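Local coordinates for biofilm-associated surface protein (Staphylococcus aureus, PDB 7C7U), which probably helps staphylococci build biofilms as a calcium-binding, cell wall-anchored surface protein whose switching is linked to functional amyloid formation, at residues A[438-443]-A[512-517]. Sequence-based numbering, arbitrary orientation.
Sequences AADITT and TFEIVD
Ile441 donates its N-H to Glu514 O (3.0 Å) and accepts Val516 N at its own carbonyl oxygen (2.9 Å), so both of its backbone polar groups face strand 509-516. Thr443 N continues the pattern by bonding to Val516 O. Before Ile441 the regular pairing stops: at Ala439, where strand 437-442 is interrupted, the carbonyl that would accept Glu514 N lies too far off, and Asp440 OD1 receives that N-H instead, at 2.9 Å, the donor 57° above the carboxylate plane. A short acid suits this place because its OD1 stands in for the displaced carbonyl of Ala439. Chi1 of -64° sets CG beside the backbone N and brings the carboxylate to the neighbouring strand. This is the one parallel pairing in an otherwise antiparallel seven-stranded sheet of an all-beta domain, joining its first strand to its last. On the face carrying Ile441 and Ile515, these branched side chains lie side by side, their CG1 atoms 3.7 Å apart. Ile441 CG1 also meets the edge of the Phe513 ring at CE2, and Ala438 CB, a methyl small enough to sit close, approaches Phe513 CD1 obliquely at 4.1 Å. Val448 and Ile498, from strands 447-451 and 494-501, add to this apolar layer. On the other face, Thr442 CG2 touches Val516 CG2, while Thr442 OG1 bonds to Glu444 N. Glu514 bends away at chi2, and its OE2 reaches Thr495 OG1.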
# COMPACT_ATOMS: atom_id res chain seq x y z
N ALA A 438 27.91 4.69 -18.21
CA ALA A 438 28.33 4.74 -19.60
C ALA A 438 29.84 4.64 -19.64
O ALA A 438 30.53 5.35 -18.90
CB ALA A 438 27.85 6.04 -20.27
N ALA A 439 30.36 3.74 -20.48
CA ALA A 439 31.80 3.63 -20.69
C ALA A 439 32.34 4.88 -21.36
O ALA A 439 31.66 5.51 -22.18
CB ALA A 439 32.12 2.41 -21.55
N ASP A 440 33.57 5.25 -20.99
CA ASP A 440 34.28 6.31 -21.70
C ASP A 440 34.42 5.95 -23.18
O ASP A 440 34.52 4.77 -23.55
CB ASP A 440 35.67 6.56 -21.09
CG ASP A 440 35.61 7.05 -19.65
OD1 ASP A 440 34.55 7.54 -19.19
OD2 ASP A 440 36.67 7.00 -18.97
N ILE A 441 34.42 6.97 -24.04
CA ILE A 441 34.62 6.79 -25.49
C ILE A 441 35.70 7.75 -25.97
O ILE A 441 36.23 8.55 -25.21
CB ILE A 441 33.31 6.97 -26.28
CG1 ILE A 441 32.76 8.39 -26.10
CG2 ILE A 441 32.26 5.92 -25.90
CD1 ILE A 441 31.72 8.73 -27.13
N THR A 442 36.06 7.65 -27.26
CA THR A 442 37.04 8.58 -27.84
C THR A 442 36.34 9.57 -28.78
O THR A 442 35.17 9.42 -29.13
CB THR A 442 38.17 7.87 -28.62
OG1 THR A 442 37.72 7.53 -29.94
CG2 THR A 442 38.66 6.62 -27.90
N THR A 443 37.11 10.58 -29.19
CA THR A 443 36.66 11.58 -30.15
C THR A 443 36.33 10.97 -31.51
O THR A 443 35.68 11.65 -32.32
CB THR A 443 37.72 12.67 -30.35
OG1 THR A 443 38.88 12.10 -30.94
CG2 THR A 443 38.11 13.37 -29.02
N THR A 512 28.42 11.04 -15.13
CA THR A 512 29.35 11.62 -16.09
C THR A 512 30.27 10.55 -16.68
O THR A 512 30.56 9.53 -16.04
CB THR A 512 30.21 12.72 -15.47
OG1 THR A 512 30.86 12.22 -14.30
CG2 THR A 512 29.35 13.93 -15.12
N PHE A 513 30.70 10.79 -17.91
CA PHE A 513 31.67 9.94 -18.58
C PHE A 513 32.60 10.84 -19.37
O PHE A 513 32.36 12.04 -19.52
CB PHE A 513 31.01 8.89 -19.48
CG PHE A 513 30.31 9.46 -20.69
CD1 PHE A 513 29.01 9.94 -20.60
CD2 PHE A 513 30.95 9.51 -21.92
CE1 PHE A 513 28.36 10.46 -21.72
CE2 PHE A 513 30.31 10.01 -23.03
CZ PHE A 513 29.02 10.50 -22.94
N GLU A 514 33.68 10.26 -19.89
CA GLU A 514 34.69 11.02 -20.61
C GLU A 514 34.70 10.67 -22.10
O GLU A 514 34.60 9.50 -22.48
CB GLU A 514 36.07 10.78 -20.01
CG GLU A 514 36.15 11.19 -18.54
CD GLU A 514 36.12 12.70 -18.36
OE1 GLU A 514 36.77 13.42 -19.17
OE2 GLU A 514 35.46 13.17 -17.42
N ILE A 515 34.81 11.70 -22.93
CA ILE A 515 35.24 11.56 -24.31
C ILE A 515 36.71 11.97 -24.34
O ILE A 515 37.04 13.11 -23.99
CB ILE A 515 34.36 12.39 -25.26
CG1 ILE A 515 32.90 11.93 -25.10
CG2 ILE A 515 34.79 12.23 -26.74
CD1 ILE A 515 31.98 12.35 -26.24
N VAL A 516 37.58 11.03 -24.68
CA VAL A 516 39.01 11.21 -24.52
C VAL A 516 39.65 11.35 -25.90
O VAL A 516 39.04 11.04 -26.93
CB VAL A 516 39.65 10.06 -23.72
CG1 VAL A 516 38.94 9.90 -22.36
CG2 VAL A 516 39.59 8.75 -24.52
N ASP A 517 40.90 11.82 -25.91
CA ASP A 517 41.72 11.86 -27.11
C ASP A 517 41.70 10.50 -27.81
O ASP A 517 41.80 9.46 -27.17
CB ASP A 517 43.15 12.23 -26.68
CG ASP A 517 44.06 12.58 -27.85
OD1 ASP A 517 44.19 11.76 -28.77
OD2 ASP A 517 44.66 13.68 -27.80